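Local coordinates for AvrRxo1-ORF1 (Xanthomonas oryzae pv. oryzicola, PDB 4Z8T), which is a type III effector with a polynucleotide kinase domain, probably a P-loop phosphotransferase related to zeta toxins, and binds its chaperone-like partner AvrRxo1-ORF2, at residues Val102-Phe107 / Val156-Ser161; Gln46-Ala51 / Ala134-Gly139; Ala69-Thr74 / Val218-Asn223; Leu182-Ala187 / Gly238-Phe243. One frame throughout, in Å; residues are numbered along the deposited sequence.

Contact 1 (Val102-Phe107 / Val156-Ser161); sequences VNPDVF and VDKRLS. With SO4 (sulfate ion), chain C.
V102, D157 and K158 have the most surface buried where the loop 102-107 meets strand 154-157 and the residues that follow it. The backbones join at a single bridge between V102 and V156. D157 N donates to V102 O at 3.0 Å, almost straight at 168° and in the plane of the carbonyl. The V102 side chain puts CG1 anti to its own N. This methyl meets K158 CE at 3.9 Å, the two side chains crossing obliquely. K158 is extended beyond CG, and its NZ goes on to a hydrogen bond with Y169 OH.

D157 and N103 each hold CG anti to the backbone N, so the two side chains run alongside each other and point the same way. Their amide and carboxylate planes are turned 79° apart. N103 ND2 reaches D157 OD2 at 3.2 Å, but the bond is bent and weak. N103 OD1 accepts from D105 N at 3.0 Å, which makes an Asx turn; the N-H comes from above the amide carbonyl plane, not along a lone pair. A water donates to both N103 OD1 and D157 O and so ties the turn to the backbone at D157.

Further along, a sulfate takes a bond from R159 NH1 and two on O1, from S161 N and S161 OG. R159 NH2 also bonds S98 O of the AvrRxo1-ORF2 chain. K158 O accepts from K78 NZ. D157, late in strand 154-157, touches the apparent Walker A loop with its side chain, consistent with the nucleotide site of a P-loop kinase.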
loop_
_atom_site.group_PDB
_atom_site.type_symbol
_atom_site.label_atom_id
_atom_site.label_comp_id
_atom_site.label_asym_id
_atom_site.label_seq_id
_atom_site.Cartn_x
_atom_site.Cartn_y
_atom_site.Cartn_z
ATOM N N VAL A 102 -23.807 26.132 -0.340
ATOM C CA VAL A 102 -23.006 26.599 0.793
ATOM C C VAL A 102 -21.556 26.155 0.643
ATOM O O VAL A 102 -21.246 24.967 0.711
ATOM C CB VAL A 102 -23.543 26.092 2.133
ATOM C CG1 VAL A 102 -22.655 26.582 3.273
ATOM C CG2 VAL A 102 -24.966 26.563 2.334
ATOM N N ASN A 103 -20.677 27.135 0.440
ATOM C CA ASN A 103 -19.290 26.903 0.072
ATOM C C ASN A 103 -18.615 28.272 0.052
ATOM O O ASN A 103 -19.014 29.122 -0.737
ATOM C CB ASN A 103 -19.260 26.296 -1.333
ATOM C CG ASN A 103 -17.863 25.989 -1.821
ATOM O OD1 ASN A 103 -16.867 26.359 -1.199
ATOM N ND2 ASN A 103 -17.781 25.307 -2.960
ATOM N N PRO A 104 -17.596 28.487 0.902
ATOM C CA PRO A 104 -16.903 29.788 0.928
ATOM C C PRO A 104 -16.297 30.156 -0.414
ATOM O O PRO A 104 -16.230 31.330 -0.775
ATOM C CB PRO A 104 -15.783 29.580 1.955
ATOM C CG PRO A 104 -15.639 28.096 2.094
ATOM C CD PRO A 104 -17.017 27.533 1.864
ATOM N N ASP A 105 -15.857 29.158 -1.165
ATOM C CA ASP A 105 -15.235 29.442 -2.447
ATOM C C ASP A 105 -16.110 30.189 -3.460
ATOM O O ASP A 105 -15.579 30.829 -4.367
ATOM C CB ASP A 105 -14.702 28.147 -3.062
ATOM C CG ASP A 105 -13.629 27.510 -2.213
ATOM O OD1 ASP A 105 -12.909 28.249 -1.509
ATOM O OD2 ASP A 105 -13.513 26.267 -2.240
ATOM N N VAL A 106 -17.435 30.116 -3.316
ATOM C CA VAL A 106 -18.324 30.796 -4.262
ATOM C C VAL A 106 -18.236 32.319 -4.164
ATOM O O VAL A 106 -18.654 33.016 -5.089
ATOM C CB VAL A 106 -19.821 30.393 -4.120
ATOM C CG1 VAL A 106 -20.007 28.879 -4.272
ATOM C CG2 VAL A 106 -20.399 30.904 -2.807
ATOM N N PHE A 107 -17.711 32.826 -3.048
ATOM C CA PHE A 107 -17.617 34.283 -2.854
ATOM C C PHE A 107 -16.262 34.832 -3.250
ATOM O O PHE A 107 -16.085 36.057 -3.316
ATOM C CB PHE A 107 -17.883 34.670 -1.396
ATOM C CG PHE A 107 -19.285 34.369 -0.935
ATOM C CD1 PHE A 107 -20.350 35.136 -1.385
ATOM C CD2 PHE A 107 -19.539 33.323 -0.052
ATOM C CE1 PHE A 107 -21.645 34.876 -0.977
ATOM C CE2 PHE A 107 -20.836 33.052 0.363
ATOM C CZ PHE A 107 -21.893 33.835 -0.096
ATOM N N VAL A 156 -24.676 21.588 0.660
ATOM C CA VAL A 156 -23.426 21.887 1.344
ATOM C C VAL A 156 -22.318 21.216 0.557
ATOM O O VAL A 156 -22.276 19.997 0.419
ATOM C CB VAL A 156 -23.434 21.405 2.806
ATOM C CG1 VAL A 156 -22.099 21.736 3.494
ATOM C CG2 VAL A 156 -24.578 22.057 3.560
ATOM N N ASP A 157 -21.450 22.055 0.003
ATOM C CA ASP A 157 -20.407 21.657 -0.904
ATOM C C ASP A 157 -19.076 21.995 -0.234
ATOM O O ASP A 157 -18.506 23.052 -0.483
ATOM C CB ASP A 157 -20.582 22.494 -2.173
ATOM C CG ASP A 157 -19.618 22.122 -3.253
ATOM O OD1 ASP A 157 -18.966 21.061 -3.138
ATOM O OD2 ASP A 157 -19.528 22.894 -4.230
ATOM N N LYS A 158 -18.610 21.108 0.643
ATOM C CA LYS A 158 -17.414 21.323 1.445
ATOM C C LYS A 158 -16.733 19.980 1.558
ATOM O O LYS A 158 -17.339 18.946 1.255
ATOM C CB LYS A 158 -17.777 21.799 2.854
ATOM C CG LYS A 158 -18.430 23.168 2.935
ATOM C CD LYS A 158 -18.676 23.510 4.396
ATOM C CE LYS A 158 -19.405 24.825 4.547
ATOM N NZ LYS A 158 -19.300 25.302 5.952
ATOM N N ARG A 159 -15.484 19.979 2.009
ATOM C CA ARG A 159 -14.776 18.714 2.161
ATOM C C ARG A 159 -15.481 17.782 3.139
ATOM O O ARG A 159 -15.563 16.570 2.897
ATOM C CB ARG A 159 -13.331 18.943 2.598
ATOM C CG ARG A 159 -12.500 17.652 2.612
ATOM C CD ARG A 159 -11.025 17.873 2.946
ATOM N NE ARG A 159 -10.352 18.649 1.909
ATOM C CZ ARG A 159 -10.128 19.956 1.973
ATOM N NH1 ARG A 159 -10.527 20.644 3.030
ATOM N NH2 ARG A 159 -9.521 20.580 0.967
ATOM N N LEU A 160 -15.978 18.360 4.242
ATOM C CA LEU A 160 -16.724 17.633 5.278
ATOM C C LEU A 160 -15.942 16.431 5.789
ATOM O O LEU A 160 -16.512 15.355 5.993
ATOM C CB LEU A 160 -18.106 17.198 4.772
ATOM C CG LEU A 160 -19.026 18.322 4.283
ATOM C CD1 LEU A 160 -20.263 17.761 3.607
ATOM C CD2 LEU A 160 -19.409 19.252 5.437
ATOM N N SER A 161 -14.646 16.609 6.011
ATOM C CA SER A 161 -13.809 15.461 6.330
ATOM C C SER A 161 -14.061 14.955 7.751
ATOM O O SER A 161 -14.305 13.759 7.948
ATOM C CB SER A 161 -12.322 15.737 6.053
ATOM O OG SER A 161 -11.798 16.823 6.798
HETATM S S SO4 C . -12.174 20.178 6.340
HETATM O O1 SO4 C . -13.093 19.098 6.004
HETATM O O2 SO4 C . -10.834 19.896 5.835
HETATM O O3 SO4 C . -12.106 20.337 7.796
HETATM O O4 SO4 C . -12.655 21.429 5.758
HETATM O O HOH W 1 -15.511 23.841 -0.333
#

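Contact 2 (Gln46-Ala51 / Ala134-Gly139); sequences QARSSA and ADRFEG
The F137 ring lies against the backbone and short side chains of helix 34-60. A47 CB sits over one face of the ring, 3.9 Å from its centroid and close to the normal, a CH-pi contact. A51 CB meets the ring at its edge, 3.8 Å from F137 CZ. The aliphatic part of R48 passes the same ring in the opposite direction, with R48 CG in the ring plane at 4.0 Å from F137 CD1.

R48 then runs extended across to helix 123-141. Its NH2 donates to R136 O at 3.3 Å, in the guanidinium plane but well above the plane of the carbonyl. R48 NE donates a hydrogen bond to a water at 2.6 Å, and that water donates to F137 O. The R136 side chain crosses that of R48 at about a right angle, the guanidinium planes 73° apart. R48 NH2 lies over one face of the R136 guanidinium, 3.5 Å from R136 NH2. These like charges are probably eased by the carbonyl and water.

F137 is placed by its first torsion, CG anti to the backbone N (175°). The ring is also touched by L44 and V102, and A47 by F107. The segments 46-51 and 134-139 cross at -42°, their axes 10.6 Å apart, an oblique helix-helix packing in which the F137 ring fills the gap and rests on the alanines of helix 34-60.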
loop_
_atom_site.group_PDB
_atom_site.type_symbol
_atom_site.label_atom_id
_atom_site.label_comp_id
_atom_site.label_asym_id
_atom_site.label_seq_id
_atom_site.Cartn_x
_atom_site.Cartn_y
_atom_site.Cartn_z
ATOM N N GLN A 46 -27.334 37.938 -3.625
ATOM C CA GLN A 46 -27.221 37.133 -4.833
ATOM C C GLN A 46 -27.265 35.641 -4.498
ATOM O O GLN A 46 -27.994 34.870 -5.127
ATOM C CB GLN A 46 -25.924 37.461 -5.574
ATOM C CG GLN A 46 -25.910 38.853 -6.199
ATOM C CD GLN A 46 -24.583 39.184 -6.871
ATOM O OE1 GLN A 46 -23.642 38.381 -6.863
ATOM N NE2 GLN A 46 -24.505 40.371 -7.465
ATOM N N ALA A 47 -26.473 35.252 -3.508
ATOM C CA ALA A 47 -26.378 33.850 -3.098
ATOM C C ALA A 47 -27.724 33.354 -2.587
ATOM O O ALA A 47 -28.160 32.230 -2.886
ATOM C CB ALA A 47 -25.306 33.697 -2.026
ATOM N N ARG A 48 -28.397 34.195 -1.813
ATOM C CA ARG A 48 -29.706 33.827 -1.285
ATOM C C ARG A 48 -30.738 33.657 -2.385
ATOM O O ARG A 48 -31.565 32.741 -2.338
ATOM C CB ARG A 48 -30.149 34.843 -0.227
ATOM C CG ARG A 48 -29.356 34.672 1.056
ATOM C CD ARG A 48 -29.541 35.802 2.052
ATOM N NE ARG A 48 -28.759 35.529 3.260
ATOM C CZ ARG A 48 -28.324 36.445 4.124
ATOM N NH1 ARG A 48 -28.577 37.736 3.937
ATOM N NH2 ARG A 48 -27.627 36.056 5.185
ATOM N N SER A 49 -30.676 34.522 -3.391
ATOM C CA SER A 49 -31.575 34.396 -4.527
ATOM C C SER A 49 -31.337 33.067 -5.234
ATOM O O SER A 49 -32.283 32.347 -5.553
ATOM C CB SER A 49 -31.393 35.567 -5.493
ATOM O OG SER A 49 -32.266 35.429 -6.598
ATOM N N SER A 50 -30.068 32.731 -5.445
ATOM C CA SER A 50 -29.721 31.489 -6.114
ATOM C C SER A 50 -30.175 30.301 -5.282
ATOM O O SER A 50 -30.706 29.335 -5.822
ATOM C CB SER A 50 -28.217 31.406 -6.360
ATOM O OG SER A 50 -27.821 32.374 -7.323
ATOM N N ALA A 51 -29.970 30.374 -3.972
ATOM C CA ALA A 51 -30.368 29.265 -3.109
ATOM C C ALA A 51 -31.881 29.069 -3.129
ATOM O O ALA A 51 -32.380 27.932 -3.066
ATOM C CB ALA A 51 -29.869 29.491 -1.690
ATOM N N ALA A 134 -19.844 32.829 4.000
ATOM C CA ALA A 134 -20.484 31.523 3.879
ATOM C C ALA A 134 -21.251 31.187 5.147
ATOM O O ALA A 134 -22.328 30.580 5.094
ATOM C CB ALA A 134 -19.452 30.438 3.575
ATOM N N ASP A 135 -20.702 31.587 6.290
ATOM C CA ASP A 135 -21.342 31.288 7.565
ATOM C C ASP A 135 -22.594 32.125 7.757
ATOM O O ASP A 135 -23.599 31.652 8.299
ATOM C CB ASP A 135 -20.364 31.507 8.716
ATOM C CG ASP A 135 -19.264 30.482 8.734
ATOM O OD1 ASP A 135 -19.453 29.396 8.145
ATOM O OD2 ASP A 135 -18.208 30.756 9.347
ATOM N N ARG A 136 -22.545 33.376 7.314
ATOM C CA ARG A 136 -23.739 34.198 7.350
ATOM C C ARG A 136 -24.787 33.652 6.384
ATOM O O ARG A 136 -25.980 33.630 6.688
ATOM C CB ARG A 136 -23.397 35.654 7.025
ATOM C CG ARG A 136 -24.608 36.542 6.965
ATOM C CD ARG A 136 -24.438 37.839 7.753
ATOM N NE ARG A 136 -25.354 38.859 7.250
ATOM C CZ ARG A 136 -26.669 38.846 7.445
ATOM N NH1 ARG A 136 -27.422 39.810 6.936
ATOM N NH2 ARG A 136 -27.237 37.872 8.146
ATOM N N PHE A 137 -24.322 33.174 5.232
ATOM C CA PHE A 137 -25.205 32.615 4.215
ATOM C C PHE A 137 -25.888 31.361 4.775
ATOM O O PHE A 137 -27.114 31.230 4.717
ATOM C CB PHE A 137 -24.378 32.328 2.949
ATOM C CG PHE A 137 -25.132 31.643 1.838
ATOM C CD1 PHE A 137 -26.383 32.076 1.430
ATOM C CD2 PHE A 137 -24.550 30.575 1.171
ATOM C CE1 PHE A 137 -27.051 31.437 0.394
ATOM C CE2 PHE A 137 -25.207 29.938 0.128
ATOM C CZ PHE A 137 -26.455 30.370 -0.262
ATOM N N GLU A 138 -25.099 30.469 5.359
ATOM C CA GLU A 138 -25.643 29.236 5.924
ATOM C C GLU A 138 -26.593 29.524 7.087
ATOM O O GLU A 138 -27.622 28.860 7.241
ATOM C CB GLU A 138 -24.507 28.314 6.376
ATOM C CG GLU A 138 -24.972 26.970 6.943
ATOM C CD GLU A 138 -23.834 26.165 7.529
ATOM O OE1 GLU A 138 -22.842 25.918 6.804
ATOM O OE2 GLU A 138 -23.929 25.775 8.717
ATOM N N GLY A 139 -26.249 30.516 7.902
ATOM C CA GLY A 139 -27.096 30.892 9.023
ATOM C C GLY A 139 -28.496 31.299 8.607
ATOM O O GLY A 139 -29.483 30.910 9.244
HETATM O O HOH W 2 -28.925 33.049 3.972
#

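Contact 3 (Ala69-Thr74 / Val218-Asn223). With SO4 (sulfate ion), chain F.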
loop_
_atom_site.group_PDB
_atom_site.type_symbol
_atom_site.label_atom_id
_atom_site.label_comp_id
_atom_site.label_asym_id
_atom_site.label_seq_id
_atom_site.Cartn_x
_atom_site.Cartn_y
_atom_site.Cartn_z
ATOM N N ALA A 69 -25.455 16.897 0.882
ATOM C CA ALA A 69 -24.081 17.060 1.339
ATOM C C ALA A 69 -23.174 16.362 0.329
ATOM O O ALA A 69 -23.345 15.179 0.044
ATOM C CB ALA A 69 -23.911 16.446 2.741
ATOM N N LEU A 70 -22.235 17.105 -0.241
ATOM C CA LEU A 70 -21.261 16.522 -1.154
ATOM C C LEU A 70 -19.914 16.477 -0.446
ATOM O O LEU A 70 -19.192 17.476 -0.386
ATOM C CB LEU A 70 -21.157 17.365 -2.430
ATOM C CG LEU A 70 -22.521 17.713 -3.028
ATOM C CD1 LEU A 70 -22.395 18.659 -4.232
ATOM C CD2 LEU A 70 -23.226 16.438 -3.416
ATOM N N ARG A 71 -19.598 15.316 0.123
ATOM C CA ARG A 71 -18.363 15.109 0.863
ATOM C C ARG A 71 -17.254 14.670 -0.075
ATOM O O ARG A 71 -17.477 13.868 -0.975
ATOM C CB ARG A 71 -18.590 13.996 1.890
ATOM C CG ARG A 71 -17.407 13.711 2.800
ATOM C CD ARG A 71 -17.779 12.756 3.940
ATOM N NE ARG A 71 -16.693 12.691 4.908
ATOM C CZ ARG A 71 -15.706 11.796 4.894
ATOM N NH1 ARG A 71 -15.646 10.868 3.948
ATOM N NH2 ARG A 71 -14.753 11.856 5.816
ATOM N N GLY A 72 -16.048 15.170 0.154
ATOM C CA GLY A 72 -14.900 14.626 -0.548
ATOM C C GLY A 72 -13.795 15.635 -0.686
ATOM O O GLY A 72 -14.033 16.843 -0.613
ATOM N N ASN A 73 -12.586 15.124 -0.903
ATOM C CA ASN A 73 -11.411 15.969 -1.025
ATOM C C ASN A 73 -11.434 16.831 -2.290
ATOM O O ASN A 73 -12.233 16.631 -3.202
ATOM C CB ASN A 73 -10.153 15.088 -1.021
ATOM C CG ASN A 73 -8.891 15.865 -0.712
ATOM O OD1 ASN A 73 -8.926 16.898 -0.032
ATOM N ND2 ASN A 73 -7.752 15.358 -1.207
ATOM N N THR A 74 -10.525 17.788 -2.318
ATOM C CA THR A 74 -10.360 18.697 -3.445
ATOM C C THR A 74 -10.169 17.960 -4.776
ATOM O O THR A 74 -9.376 17.022 -4.870
ATOM C CB THR A 74 -9.139 19.582 -3.166
ATOM O OG1 THR A 74 -9.309 20.222 -1.891
ATOM C CG2 THR A 74 -8.974 20.645 -4.231
ATOM N N VAL A 218 -6.017 12.641 3.714
ATOM C CA VAL A 218 -5.886 11.853 4.925
ATOM C C VAL A 218 -7.144 11.947 5.788
ATOM O O VAL A 218 -7.686 10.927 6.231
ATOM C CB VAL A 218 -4.653 12.281 5.734
ATOM C CG1 VAL A 218 -4.675 11.619 7.105
ATOM C CG2 VAL A 218 -3.383 11.917 4.972
ATOM N N ALA A 219 -7.636 13.167 5.982
ATOM C CA ALA A 219 -8.810 13.396 6.817
ATOM C C ALA A 219 -10.062 12.747 6.237
ATOM O O ALA A 219 -10.833 12.112 6.960
ATOM C CB ALA A 219 -9.032 14.861 7.012
ATOM N N VAL A 220 -10.277 12.909 4.934
ATOM C CA VAL A 220 -11.500 12.389 4.340
ATOM C C VAL A 220 -11.539 10.863 4.380
ATOM O O VAL A 220 -12.585 10.268 4.636
ATOM C CB VAL A 220 -11.743 12.949 2.904
ATOM C CG1 VAL A 220 -10.908 12.226 1.893
ATOM C CG2 VAL A 220 -13.229 12.865 2.547
ATOM N N ARG A 221 -10.394 10.224 4.178
ATOM C CA ARG A 221 -10.357 8.782 4.226
ATOM C C ARG A 221 -10.452 8.254 5.659
ATOM O O ARG A 221 -11.190 7.311 5.918
ATOM C CB ARG A 221 -9.107 8.252 3.514
ATOM C CG ARG A 221 -9.234 8.398 2.004
ATOM C CD ARG A 221 -8.528 7.294 1.333
ATOM N NE ARG A 221 -8.690 7.312 -0.124
ATOM C CZ ARG A 221 -7.915 6.623 -0.943
ATOM N NH1 ARG A 221 -6.943 5.862 -0.445
ATOM N NH2 ARG A 221 -8.108 6.701 -2.251
ATOM N N SER A 222 -9.711 8.868 6.574
ATOM C CA SER A 222 -9.652 8.366 7.954
ATOM C C SER A 222 -10.996 8.424 8.673
ATOM O O SER A 222 -11.272 7.608 9.566
ATOM C CB SER A 222 -8.602 9.131 8.770
ATOM O OG SER A 222 -7.301 8.875 8.264
ATOM N N ASN A 223 -11.828 9.389 8.295
ATOM C CA ASN A 223 -13.111 9.585 8.955
ATOM C C ASN A 223 -14.309 9.093 8.165
ATOM O O ASN A 223 -15.445 9.282 8.580
ATOM C CB ASN A 223 -13.289 11.055 9.315
ATOM C CG ASN A 223 -12.327 11.489 10.382
ATOM O OD1 ASN A 223 -12.402 11.009 11.515
ATOM N ND2 ASN A 223 -11.415 12.391 10.040
HETATM S S SO4 F . -5.328 4.938 -3.789
HETATM O O1 SO4 F . -4.673 4.292 -4.924
HETATM O O2 SO4 F . -5.306 4.070 -2.619
HETATM O O3 SO4 F . -6.713 5.235 -4.133
HETATM O O4 SO4 F . -4.630 6.185 -3.466
#
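Strand 66-71 runs into what looks like the P-loop (Walker A) of the kinase domain, and here that junction meets the end of helix 210-222. R71, just before G72, carries the contact. Its side chain holds CG anti to the backbone N and is extended as far as NE, which brings the guanidinium to the helix. NH2 of R71 donates to V220 O at 2.9 Å. The carbonyl lies near the guanidinium plane, and the donor lies in the carbonyl plane on a lone pair. R71 NH1 adds a weak bond to the same oxygen at 3.2 Å. One helix carbonyl is therefore held by both terminal nitrogens of the guanidinium.

V220 has CG2 anti to its backbone N. This methyl rests over one face of the R71 guanidinium, off-centre, 3.4 Å from R71 NH1. It also touches G72 CA at 3.9 Å, while V220 CG1 meets N73 CB at 4.2 Å. The valine thus packs on the residues that lead from the parallel part of the central mixed sheet into the probable phosphate-binding loop, consistent with the strand-loop-helix arrangement of P-loop NTPases. G72 O accepts from K78 NZ.

R71 is held from other sides too: NE bonds L160 O and NH2 also bonds S161 O. N73 OD1 takes a bond from R159 NE. On the helix, A219 O accepts from both N223 N and N223 ND2, so the asparagine folds back on the last turn. R221 binds a sulfate through NH1 and NH2, with NH2 2.8 Å from sulfate O3.

Contact 4 (Leu182-Ala187 / Gly238-Phe243)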
loop_
_atom_site.group_PDB
_atom_site.type_symbol
_atom_site.label_atom_id
_atom_site.label_comp_id
_atom_site.label_asym_id
_atom_site.label_seq_id
_atom_site.Cartn_x
_atom_site.Cartn_y
_atom_site.Cartn_z
ATOM N N LEU A 182 -26.373 12.293 1.315
ATOM C CA LEU A 182 -24.932 12.486 1.291
ATOM C C LEU A 182 -24.300 11.649 0.199
ATOM O O LEU A 182 -24.482 10.422 0.142
ATOM C CB LEU A 182 -24.324 12.141 2.652
ATOM C CG LEU A 182 -22.884 12.645 2.837
ATOM C CD1 LEU A 182 -22.639 13.012 4.289
ATOM C CD2 LEU A 182 -21.838 11.635 2.361
ATOM N N CYS A 183 -23.558 12.317 -0.680
ATOM C CA CYS A 183 -22.712 11.632 -1.645
ATOM C C CYS A 183 -21.291 11.914 -1.240
ATOM O O CYS A 183 -20.925 13.059 -0.990
ATOM C CB CYS A 183 -22.938 12.165 -3.067
ATOM S SG CYS A 183 -24.361 11.414 -3.883
ATOM N N ASP A 184 -20.502 10.853 -1.146
ATOM C CA ASP A 184 -19.126 10.917 -0.679
ATOM C C ASP A 184 -18.279 10.447 -1.860
ATOM O O ASP A 184 -18.507 9.368 -2.400
ATOM C CB ASP A 184 -19.004 9.962 0.511
ATOM C CG ASP A 184 -17.695 10.087 1.251
ATOM O OD1 ASP A 184 -16.861 10.949 0.899
ATOM O OD2 ASP A 184 -17.505 9.302 2.203
ATOM N N ILE A 185 -17.338 11.286 -2.284
ATOM C CA ILE A 185 -16.631 11.075 -3.544
ATOM C C ILE A 185 -15.138 10.996 -3.271
ATOM O O ILE A 185 -14.558 11.907 -2.676
ATOM C CB ILE A 185 -16.904 12.245 -4.521
ATOM C CG1 ILE A 185 -18.413 12.346 -4.837
ATOM C CG2 ILE A 185 -16.125 12.017 -5.819
ATOM C CD1 ILE A 185 -19.133 13.501 -4.149
ATOM N N ASP A 186 -14.523 9.895 -3.693
ATOM C CA ASP A 186 -13.100 9.664 -3.453
ATOM C C ASP A 186 -12.322 9.509 -4.749
ATOM O O ASP A 186 -12.822 8.921 -5.713
ATOM C CB ASP A 186 -12.893 8.379 -2.654
ATOM C CG ASP A 186 -11.450 8.173 -2.274
ATOM O OD1 ASP A 186 -11.051 8.703 -1.212
ATOM O OD2 ASP A 186 -10.696 7.514 -3.033
ATOM N N ALA A 187 -11.101 10.038 -4.754
ATOM C CA ALA A 187 -10.131 9.742 -5.800
ATOM C C ALA A 187 -8.766 9.598 -5.153
ATOM O O ALA A 187 -8.524 10.142 -4.076
ATOM C CB ALA A 187 -10.109 10.860 -6.833
ATOM N N GLY A 238 -31.337 9.733 6.430
ATOM C CA GLY A 238 -31.298 9.994 5.001
ATOM C C GLY A 238 -30.566 8.876 4.286
ATOM O O GLY A 238 -30.607 7.726 4.713
ATOM N N ASN A 239 -29.867 9.202 3.206
ATOM C CA ASN A 239 -29.179 8.167 2.446
ATOM C C ASN A 239 -27.728 8.545 2.217
ATOM O O ASN A 239 -27.387 9.724 2.219
ATOM C CB ASN A 239 -29.882 7.925 1.114
ATOM C CG ASN A 239 -31.306 7.441 1.304
ATOM O OD1 ASN A 239 -31.540 6.420 1.951
ATOM N ND2 ASN A 239 -32.267 8.203 0.792
ATOM N N TYR A 240 -26.896 7.525 2.028
ATOM C CA TYR A 240 -25.451 7.681 1.845
ATOM C C TYR A 240 -24.993 6.865 0.635
ATOM O O TYR A 240 -25.335 5.694 0.500
ATOM C CB TYR A 240 -24.705 7.194 3.097
ATOM C CG TYR A 240 -23.204 7.162 2.922
ATOM C CD1 TYR A 240 -22.577 6.048 2.362
ATOM C CD2 TYR A 240 -22.414 8.242 3.295
ATOM C CE1 TYR A 240 -21.213 6.013 2.173
ATOM C CE2 TYR A 240 -21.030 8.211 3.118
ATOM C CZ TYR A 240 -20.442 7.091 2.551
ATOM O OH TYR A 240 -19.074 7.047 2.377
ATOM N N ARG A 241 -24.187 7.479 -0.236
ATOM C CA ARG A 241 -23.540 6.735 -1.318
ATOM C C ARG A 241 -22.089 7.147 -1.388
ATOM O O ARG A 241 -21.773 8.338 -1.273
ATOM C CB ARG A 241 -24.206 7.036 -2.665
ATOM C CG ARG A 241 -25.550 6.350 -2.849
ATOM C CD ARG A 241 -26.200 6.790 -4.161
ATOM N NE ARG A 241 -26.698 8.166 -4.051
ATOM C CZ ARG A 241 -26.911 8.960 -5.093
ATOM N NH1 ARG A 241 -26.657 8.515 -6.318
ATOM N NH2 ARG A 241 -27.353 10.194 -4.905
ATOM N N LEU A 242 -21.216 6.167 -1.579
ATOM C CA LEU A 242 -19.782 6.402 -1.686
ATOM C C LEU A 242 -19.337 6.009 -3.074
ATOM O O LEU A 242 -19.561 4.889 -3.498
ATOM C CB LEU A 242 -19.031 5.509 -0.698
ATOM C CG LEU A 242 -17.500 5.446 -0.858
ATOM C CD1 LEU A 242 -16.833 6.821 -0.699
ATOM C CD2 LEU A 242 -16.970 4.474 0.196
ATOM N N PHE A 243 -18.681 6.931 -3.774
ATOM C CA PHE A 243 -18.179 6.630 -5.117
ATOM C C PHE A 243 -16.682 6.721 -5.073
ATOM O O PHE A 243 -16.151 7.664 -4.509
ATOM C CB PHE A 243 -18.711 7.642 -6.142
ATOM C CG PHE A 243 -20.195 7.565 -6.349
ATOM C CD1 PHE A 243 -20.743 6.670 -7.254
ATOM C CD2 PHE A 243 -21.052 8.369 -5.606
ATOM C CE1 PHE A 243 -22.133 6.597 -7.430
ATOM C CE2 PHE A 243 -22.434 8.299 -5.786
ATOM C CZ PHE A 243 -22.968 7.420 -6.683
HETATM O O HOH W 3 -27.012 9.459 -1.331
#
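Strands 179-185 and 238-245 pair in parallel in the central sheet of the kinase domain, linked through helices 189-198, 210-222 and 224-233. Five backbone bonds join them. The shortest are D184 N to R241 O and F243 N to D184 O, each 2.8 Å, and all lie nearly along the C=O axes. The segment axes are 4.8 Å apart and 15° from parallel.

L182, D184, Y240 and L242 share one face of the sheet. L182 CD2 touches Y240 CD2 at 3.6 Å, the two side chains lying alongside. Y240 has CG anti to the backbone N (173°), so the ring runs along the sheet to D184. Its OH donates to D184 OD2 at 2.8 Å, on the anti lone pair, with carboxylate and ring planes 75° apart. L242 CD1 comes beside D184 O.

C183, R241 and F243 lie on the other face. C183 SG sits over one face of the R241 guanidinium, 3.4 Å from R241 NH2, and meets the F243 ring at its edge. R241 NE donates to a water that also bonds L182 O, and R241 NH1 bonds K85 O.

D184 OD2 also forms salt bridges with R71 and R224, and D186 with R221 and R224. With a tyrosine hydroxyl and two arginines on one oxygen, buried D184 is probably kept ionised, its charge balanced within the fold.

How the contacts relate
Contacts 1, 3 and 4 all reach one sheet, whose strands run in the order 154-157, 66-71, 179-185, 238-245. Contact 3 touches contact 1 on one side, where R159 NH2 lies 2.9 Å from T74 OG1. On the other side it touches contact 4, through R71 N to C183 O at 2.8 Å. The apparent P-loop starts at contact 3, with D157 of contact 1 beside it. Contact 2 lies further out, its centre about 24 Å from that of contact 4. It joins contact 1 where P104 CA packs 3.7 Å from A134 CB.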